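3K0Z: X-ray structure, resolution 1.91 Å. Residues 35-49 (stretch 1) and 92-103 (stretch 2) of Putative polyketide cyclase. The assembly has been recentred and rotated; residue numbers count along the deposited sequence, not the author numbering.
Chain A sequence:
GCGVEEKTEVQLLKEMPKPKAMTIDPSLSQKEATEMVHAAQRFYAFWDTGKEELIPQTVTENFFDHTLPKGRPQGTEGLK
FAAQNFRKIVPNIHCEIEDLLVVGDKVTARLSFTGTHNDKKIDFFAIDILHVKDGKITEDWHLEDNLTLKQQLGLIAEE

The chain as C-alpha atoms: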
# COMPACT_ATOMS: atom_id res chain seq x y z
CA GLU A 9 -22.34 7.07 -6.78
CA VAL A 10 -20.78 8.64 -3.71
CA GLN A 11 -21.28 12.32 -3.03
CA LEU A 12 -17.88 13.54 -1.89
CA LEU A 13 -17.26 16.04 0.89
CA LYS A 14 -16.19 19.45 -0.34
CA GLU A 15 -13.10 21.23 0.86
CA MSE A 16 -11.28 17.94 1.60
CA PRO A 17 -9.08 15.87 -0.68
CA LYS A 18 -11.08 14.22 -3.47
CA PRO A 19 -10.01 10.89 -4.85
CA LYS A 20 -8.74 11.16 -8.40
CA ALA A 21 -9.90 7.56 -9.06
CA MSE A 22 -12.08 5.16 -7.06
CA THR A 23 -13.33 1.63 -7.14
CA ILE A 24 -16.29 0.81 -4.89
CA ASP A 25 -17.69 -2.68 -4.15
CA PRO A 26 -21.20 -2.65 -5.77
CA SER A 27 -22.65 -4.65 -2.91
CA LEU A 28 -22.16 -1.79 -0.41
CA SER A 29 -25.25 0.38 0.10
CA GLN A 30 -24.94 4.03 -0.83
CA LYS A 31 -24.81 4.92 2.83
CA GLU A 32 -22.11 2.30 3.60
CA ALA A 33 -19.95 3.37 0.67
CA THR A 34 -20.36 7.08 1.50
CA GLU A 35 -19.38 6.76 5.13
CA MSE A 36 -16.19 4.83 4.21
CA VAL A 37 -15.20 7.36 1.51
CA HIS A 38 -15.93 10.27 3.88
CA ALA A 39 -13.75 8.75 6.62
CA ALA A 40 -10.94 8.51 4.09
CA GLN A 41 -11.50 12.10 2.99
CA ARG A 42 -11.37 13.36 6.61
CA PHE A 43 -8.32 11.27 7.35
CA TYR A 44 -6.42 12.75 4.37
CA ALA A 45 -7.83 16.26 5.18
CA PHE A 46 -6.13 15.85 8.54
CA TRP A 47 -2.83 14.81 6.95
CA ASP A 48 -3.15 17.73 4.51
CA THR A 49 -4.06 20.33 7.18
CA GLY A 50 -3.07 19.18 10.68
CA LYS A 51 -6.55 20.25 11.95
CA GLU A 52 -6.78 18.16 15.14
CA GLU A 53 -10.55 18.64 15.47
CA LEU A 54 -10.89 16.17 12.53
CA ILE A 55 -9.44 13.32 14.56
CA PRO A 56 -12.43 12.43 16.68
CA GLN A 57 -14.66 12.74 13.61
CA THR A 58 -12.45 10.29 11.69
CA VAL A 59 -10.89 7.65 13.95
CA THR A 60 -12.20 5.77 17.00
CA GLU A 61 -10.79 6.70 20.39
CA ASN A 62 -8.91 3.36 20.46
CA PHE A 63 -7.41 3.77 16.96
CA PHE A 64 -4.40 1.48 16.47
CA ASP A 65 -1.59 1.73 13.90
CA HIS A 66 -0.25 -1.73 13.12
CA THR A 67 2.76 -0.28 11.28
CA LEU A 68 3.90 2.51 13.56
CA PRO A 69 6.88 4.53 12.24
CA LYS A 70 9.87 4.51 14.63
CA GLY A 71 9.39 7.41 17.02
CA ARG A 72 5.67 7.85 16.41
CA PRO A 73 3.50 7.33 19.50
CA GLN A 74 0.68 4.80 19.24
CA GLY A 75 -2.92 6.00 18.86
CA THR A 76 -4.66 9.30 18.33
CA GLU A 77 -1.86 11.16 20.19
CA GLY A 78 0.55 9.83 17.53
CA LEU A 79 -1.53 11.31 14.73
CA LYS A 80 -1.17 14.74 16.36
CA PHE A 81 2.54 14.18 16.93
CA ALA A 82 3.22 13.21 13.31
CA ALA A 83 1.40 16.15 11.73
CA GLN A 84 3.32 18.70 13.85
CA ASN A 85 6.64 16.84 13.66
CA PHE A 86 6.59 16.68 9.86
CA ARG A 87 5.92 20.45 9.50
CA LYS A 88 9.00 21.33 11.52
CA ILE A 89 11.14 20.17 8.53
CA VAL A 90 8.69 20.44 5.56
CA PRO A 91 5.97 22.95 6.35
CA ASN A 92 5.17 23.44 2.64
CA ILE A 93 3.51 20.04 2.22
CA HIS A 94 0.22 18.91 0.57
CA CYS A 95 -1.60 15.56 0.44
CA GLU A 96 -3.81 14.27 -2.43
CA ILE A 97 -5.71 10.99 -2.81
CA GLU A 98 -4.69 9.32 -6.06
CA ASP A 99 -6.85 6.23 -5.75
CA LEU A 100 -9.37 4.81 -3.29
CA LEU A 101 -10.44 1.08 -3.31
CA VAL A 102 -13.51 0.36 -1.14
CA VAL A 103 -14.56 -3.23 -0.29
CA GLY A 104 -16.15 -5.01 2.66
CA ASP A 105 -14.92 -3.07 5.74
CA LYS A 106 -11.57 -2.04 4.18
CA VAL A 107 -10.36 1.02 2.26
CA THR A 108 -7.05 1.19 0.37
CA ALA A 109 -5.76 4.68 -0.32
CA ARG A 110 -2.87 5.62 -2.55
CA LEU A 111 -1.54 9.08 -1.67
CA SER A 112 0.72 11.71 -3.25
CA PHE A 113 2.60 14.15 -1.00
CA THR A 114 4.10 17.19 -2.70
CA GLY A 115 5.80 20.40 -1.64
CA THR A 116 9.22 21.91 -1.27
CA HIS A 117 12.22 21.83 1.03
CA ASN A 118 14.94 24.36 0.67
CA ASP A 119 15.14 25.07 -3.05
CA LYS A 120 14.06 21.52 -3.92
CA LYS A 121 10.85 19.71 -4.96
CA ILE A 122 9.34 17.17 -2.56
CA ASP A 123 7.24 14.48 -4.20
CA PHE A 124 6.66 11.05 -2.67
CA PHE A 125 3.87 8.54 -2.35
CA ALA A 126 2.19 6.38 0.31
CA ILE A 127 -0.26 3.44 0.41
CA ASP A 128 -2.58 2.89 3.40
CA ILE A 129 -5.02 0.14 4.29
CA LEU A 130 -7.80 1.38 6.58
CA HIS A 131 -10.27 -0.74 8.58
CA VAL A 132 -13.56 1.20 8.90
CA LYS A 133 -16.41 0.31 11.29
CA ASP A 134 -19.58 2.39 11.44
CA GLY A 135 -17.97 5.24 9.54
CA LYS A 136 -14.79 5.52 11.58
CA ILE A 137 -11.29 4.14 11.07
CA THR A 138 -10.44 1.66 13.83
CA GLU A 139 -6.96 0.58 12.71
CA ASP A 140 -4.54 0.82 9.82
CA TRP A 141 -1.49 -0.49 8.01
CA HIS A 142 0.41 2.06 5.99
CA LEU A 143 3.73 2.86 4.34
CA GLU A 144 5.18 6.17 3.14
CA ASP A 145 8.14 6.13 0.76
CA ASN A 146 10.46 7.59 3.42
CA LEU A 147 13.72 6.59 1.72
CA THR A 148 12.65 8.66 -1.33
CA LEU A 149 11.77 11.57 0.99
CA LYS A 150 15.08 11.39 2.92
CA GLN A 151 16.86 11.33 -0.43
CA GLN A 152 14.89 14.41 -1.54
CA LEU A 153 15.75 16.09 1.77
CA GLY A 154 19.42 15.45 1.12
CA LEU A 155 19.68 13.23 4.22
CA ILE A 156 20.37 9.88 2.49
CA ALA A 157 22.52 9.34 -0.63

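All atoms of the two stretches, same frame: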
# COMPACT_ATOMS: atom_id res chain seq x y z
N GLU A 35 -20.04 6.53 3.86
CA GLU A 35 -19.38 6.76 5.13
C GLU A 35 -17.89 6.28 5.15
O GLU A 35 -17.04 6.85 5.83
CB GLU A 35 -20.22 6.20 6.27
CG GLU A 35 -20.19 4.71 6.36
CD GLU A 35 -21.34 4.13 7.20
OE1 GLU A 35 -22.15 4.90 7.74
OE2 GLU A 35 -21.39 2.86 7.31
N MSE A 36 -17.57 5.27 4.36
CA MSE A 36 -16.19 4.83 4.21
C MSE A 36 -15.37 5.84 3.41
O MSE A 36 -14.23 6.16 3.79
CB MSE A 36 -16.18 3.44 3.56
CG MSE A 36 -16.72 2.40 4.48
SE MSE A 36 -17.04 0.72 3.59
CE MSE A 36 -15.21 -0.08 3.77
N VAL A 37 -15.92 6.36 2.32
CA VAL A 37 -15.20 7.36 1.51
C VAL A 37 -14.99 8.64 2.33
O VAL A 37 -13.90 9.20 2.34
CB VAL A 37 -15.92 7.65 0.17
CG1 VAL A 37 -15.35 8.86 -0.49
CG2 VAL A 37 -15.82 6.43 -0.76
N HIS A 38 -16.02 9.07 3.06
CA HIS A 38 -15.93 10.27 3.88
C HIS A 38 -14.90 10.11 4.99
O HIS A 38 -14.21 11.06 5.30
CB HIS A 38 -17.31 10.60 4.45
CG HIS A 38 -18.24 11.20 3.45
ND1 HIS A 38 -19.47 11.71 3.78
CD2 HIS A 38 -18.08 11.42 2.12
CE1 HIS A 38 -20.05 12.19 2.69
NE2 HIS A 38 -19.21 12.04 1.67
N ALA A 39 -14.78 8.94 5.58
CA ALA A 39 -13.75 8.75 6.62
C ALA A 39 -12.38 8.91 6.00
O ALA A 39 -11.47 9.53 6.57
CB ALA A 39 -13.90 7.35 7.28
N ALA A 40 -12.22 8.37 4.81
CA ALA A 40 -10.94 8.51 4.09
C ALA A 40 -10.67 9.96 3.78
O ALA A 40 -9.57 10.41 3.99
CB ALA A 40 -10.96 7.71 2.81
N GLN A 41 -11.69 10.69 3.31
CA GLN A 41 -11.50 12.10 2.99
C GLN A 41 -11.06 12.91 4.23
O GLN A 41 -10.15 13.75 4.14
CB GLN A 41 -12.75 12.69 2.41
CG GLN A 41 -13.04 12.33 0.97
CD GLN A 41 -14.14 13.18 0.43
OE1 GLN A 41 -15.35 12.85 0.52
NE2 GLN A 41 -13.75 14.30 -0.18
N ARG A 42 -11.69 12.64 5.37
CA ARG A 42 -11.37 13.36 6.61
C ARG A 42 -9.99 12.99 7.09
O ARG A 42 -9.30 13.81 7.62
CB ARG A 42 -12.36 13.06 7.73
CG ARG A 42 -13.74 13.64 7.53
CD ARG A 42 -14.62 13.51 8.76
NE ARG A 42 -16.01 13.94 8.49
CZ ARG A 42 -17.00 13.14 8.08
NH1 ARG A 42 -16.84 11.83 7.93
NH2 ARG A 42 -18.20 13.65 7.87
N PHE A 43 -9.62 11.73 6.95
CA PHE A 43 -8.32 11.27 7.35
C PHE A 43 -7.25 11.97 6.51
O PHE A 43 -6.27 12.47 7.06
CB PHE A 43 -8.22 9.73 7.21
CG PHE A 43 -7.04 9.11 7.95
CD1 PHE A 43 -6.89 9.27 9.33
CD2 PHE A 43 -6.14 8.28 7.28
CE1 PHE A 43 -5.81 8.66 10.00
CE2 PHE A 43 -5.11 7.63 7.99
CZ PHE A 43 -4.95 7.84 9.32
N TYR A 44 -7.42 12.04 5.19
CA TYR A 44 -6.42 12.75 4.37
C TYR A 44 -6.54 14.29 4.46
O TYR A 44 -5.53 14.98 4.27
CB TYR A 44 -6.25 12.18 2.95
CG TYR A 44 -5.91 10.72 3.12
CD1 TYR A 44 -4.68 10.34 3.65
CD2 TYR A 44 -6.86 9.74 2.90
CE1 TYR A 44 -4.40 9.01 3.98
CE2 TYR A 44 -6.57 8.39 3.17
CZ TYR A 44 -5.33 8.05 3.71
OH TYR A 44 -5.07 6.75 4.02
N ALA A 45 -7.71 14.83 4.79
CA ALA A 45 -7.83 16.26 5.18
C ALA A 45 -6.95 16.56 6.40
O ALA A 45 -6.29 17.58 6.46
CB ALA A 45 -9.28 16.69 5.44
N PHE A 46 -6.95 15.66 7.38
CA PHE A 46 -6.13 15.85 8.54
C PHE A 46 -4.65 15.83 8.13
O PHE A 46 -3.89 16.72 8.49
CB PHE A 46 -6.40 14.79 9.60
CG PHE A 46 -5.41 14.85 10.70
CD1 PHE A 46 -5.40 15.93 11.58
CD2 PHE A 46 -4.42 13.89 10.80
CE1 PHE A 46 -4.43 16.02 12.58
CE2 PHE A 46 -3.46 13.96 11.80
CZ PHE A 46 -3.46 15.02 12.68
N TRP A 47 -4.24 14.83 7.37
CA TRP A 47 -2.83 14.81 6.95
C TRP A 47 -2.49 16.03 6.10
O TRP A 47 -1.35 16.51 6.17
CB TRP A 47 -2.49 13.54 6.21
CG TRP A 47 -2.53 12.30 7.10
CD1 TRP A 47 -3.33 11.22 6.95
CD2 TRP A 47 -1.72 12.05 8.28
NE1 TRP A 47 -3.07 10.30 7.94
CE2 TRP A 47 -2.11 10.80 8.78
CE3 TRP A 47 -0.71 12.76 8.94
CZ2 TRP A 47 -1.50 10.21 9.91
CZ3 TRP A 47 -0.12 12.19 10.09
CH2 TRP A 47 -0.53 10.93 10.56
N ASP A 48 -3.44 16.54 5.32
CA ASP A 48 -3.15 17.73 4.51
C ASP A 48 -3.08 19.01 5.35
O ASP A 48 -2.29 19.89 5.04
CB ASP A 48 -4.20 17.85 3.43
CG ASP A 48 -3.89 18.95 2.40
OD1 ASP A 48 -2.78 19.03 1.84
OD2 ASP A 48 -4.78 19.76 2.16
N THR A 49 -3.89 19.10 6.40
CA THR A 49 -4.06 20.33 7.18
C THR A 49 -3.51 20.36 8.60
O THR A 49 -3.17 21.44 9.11
CB THR A 49 -5.55 20.70 7.25
OG1 THR A 49 -6.24 19.75 8.08
CG2 THR A 49 -6.15 20.67 5.86
N ASN A 92 5.88 23.35 3.91
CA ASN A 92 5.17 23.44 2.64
C ASN A 92 4.95 22.03 2.08
O ASN A 92 5.73 21.54 1.24
CB ASN A 92 5.94 24.27 1.63
CG ASN A 92 5.17 24.47 0.34
OD1 ASN A 92 3.93 24.47 0.34
ND2 ASN A 92 5.89 24.62 -0.76
N ILE A 93 3.87 21.40 2.56
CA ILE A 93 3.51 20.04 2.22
C ILE A 93 1.99 19.94 1.98
O ILE A 93 1.22 20.63 2.64
CB ILE A 93 3.90 19.04 3.38
CG1 ILE A 93 3.86 17.59 2.87
CG2 ILE A 93 3.01 19.28 4.66
CD1 ILE A 93 4.92 17.26 1.80
N HIS A 94 1.60 19.07 1.04
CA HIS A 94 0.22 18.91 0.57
C HIS A 94 -0.02 17.45 0.27
O HIS A 94 0.86 16.78 -0.32
CB HIS A 94 0.06 19.77 -0.69
CG HIS A 94 0.50 21.19 -0.49
ND1 HIS A 94 -0.33 22.15 0.06
CD2 HIS A 94 1.70 21.80 -0.67
CE1 HIS A 94 0.32 23.29 0.17
NE2 HIS A 94 1.56 23.10 -0.26
N CYS A 95 -1.22 16.97 0.61
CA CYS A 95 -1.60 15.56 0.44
C CYS A 95 -2.81 15.44 -0.49
O CYS A 95 -3.78 16.15 -0.28
CB CYS A 95 -1.97 15.00 1.82
SG CYS A 95 -2.54 13.28 1.77
N GLU A 96 -2.73 14.57 -1.50
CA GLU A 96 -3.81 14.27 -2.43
C GLU A 96 -4.07 12.76 -2.48
O GLU A 96 -3.15 11.97 -2.29
CB GLU A 96 -3.45 14.78 -3.80
CG GLU A 96 -3.43 16.28 -3.90
CD GLU A 96 -3.52 16.74 -5.39
OE1 GLU A 96 -2.64 16.40 -6.21
OE2 GLU A 96 -4.52 17.41 -5.75
N ILE A 97 -5.33 12.38 -2.68
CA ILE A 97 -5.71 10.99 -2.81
C ILE A 97 -5.72 10.62 -4.31
O ILE A 97 -6.55 11.13 -5.12
CB ILE A 97 -7.16 10.73 -2.20
CG1 ILE A 97 -7.27 11.18 -0.73
CG2 ILE A 97 -7.59 9.23 -2.39
CD1 ILE A 97 -8.75 11.17 -0.19
N GLU A 98 -4.76 9.80 -4.70
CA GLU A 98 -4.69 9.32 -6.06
C GLU A 98 -5.69 8.22 -6.39
O GLU A 98 -6.25 8.19 -7.49
CB GLU A 98 -3.29 8.85 -6.42
CG GLU A 98 -2.21 9.91 -6.25
CD GLU A 98 -2.37 11.07 -7.22
OE1 GLU A 98 -2.75 10.82 -8.37
OE2 GLU A 98 -2.13 12.22 -6.83
N ASP A 99 -5.95 7.33 -5.46
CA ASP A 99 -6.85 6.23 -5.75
C ASP A 99 -7.41 5.72 -4.42
O ASP A 99 -6.73 5.78 -3.39
CB ASP A 99 -6.10 5.17 -6.54
CG ASP A 99 -7.01 4.12 -7.22
OD1 ASP A 99 -8.25 4.25 -7.22
OD2 ASP A 99 -6.44 3.12 -7.75
N LEU A 100 -8.68 5.37 -4.43
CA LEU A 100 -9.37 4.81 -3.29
C LEU A 100 -10.12 3.54 -3.67
O LEU A 100 -11.02 3.58 -4.55
CB LEU A 100 -10.36 5.85 -2.76
CG LEU A 100 -10.65 5.89 -1.29
CD1 LEU A 100 -9.34 6.23 -0.46
CD2 LEU A 100 -11.83 6.84 -1.00
N LEU A 101 -9.80 2.42 -3.01
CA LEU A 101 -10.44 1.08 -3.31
C LEU A 101 -11.27 0.68 -2.09
O LEU A 101 -10.72 0.49 -0.98
CB LEU A 101 -9.39 0.03 -3.59
CG LEU A 101 -8.33 0.58 -4.54
CD1 LEU A 101 -7.11 -0.44 -4.65
CD2 LEU A 101 -8.96 0.95 -5.91
N VAL A 102 -12.58 0.55 -2.28
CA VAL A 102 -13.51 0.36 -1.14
C VAL A 102 -14.21 -1.00 -1.22
O VAL A 102 -14.95 -1.24 -2.14
CB VAL A 102 -14.51 1.52 -1.05
CG1 VAL A 102 -15.37 1.36 0.17
CG2 VAL A 102 -13.75 2.92 -1.05
N VAL A 103 -13.99 -1.88 -0.24
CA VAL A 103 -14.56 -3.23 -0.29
C VAL A 103 -14.71 -3.83 1.08
O VAL A 103 -13.82 -3.70 1.90
CB VAL A 103 -13.71 -4.15 -1.21
CG1 VAL A 103 -12.26 -4.41 -0.66
CG2 VAL A 103 -14.47 -5.50 -1.52
O HOH W 1 -1.17 21.69 3.37

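This is a mostly apolar packing of a helix against a β-strand, with a single direct hydrogen bond near the C-terminal end of the helical stretch. Helix 35-49 and strand 93-103 run nearly antiparallel, at 163°, and their axes approach to 6.9 Å. M36 therefore lies near V102, while D48 lies near C95. The two stretches bury 576 Å² between them.

The helix presents M36, V37, A40, Y44, W47 and D48, residues spaced three or four apart apart from two adjacent pairs, so they fall along one side. On the strand, C95, I97, L100 and V102 all point their CA-to-CB bonds toward the helix. M36 is a selenomethionine, and its SE lies 3.9 Å from V102 CG1. V37 touches two strand residues: its CG2 is 4.0 Å from L100 CD2 and 4.1 Å from V102 CG2. A40 CB lies 3.9 Å from L100 CD1.

Further along, Y44 CD2 sits 3.9 Å from I97 CD1. Y44 CB is 4.0 Å from C95 SG. The sulfur is 5.2 Å from the centroid of the Y44 ring and approaches it obliquely. W47 adds a looser contact, CB to C95 SG at 4.4 Å.

D48 makes the polar link. Its CA-to-CB bond points sideways, but the carboxylate end comes nearer the strand. C95 N donates to D48 OD1 at 2.9 Å, with an N-H...acceptor angle of 166°, so the bond is nearly straight. The same oxygen, D48 OD1, lies 3.3 Å from H94 CA. Water 1 bridges the backbones here, 2.7 Å from D48 O and 2.7 Å from I93 O.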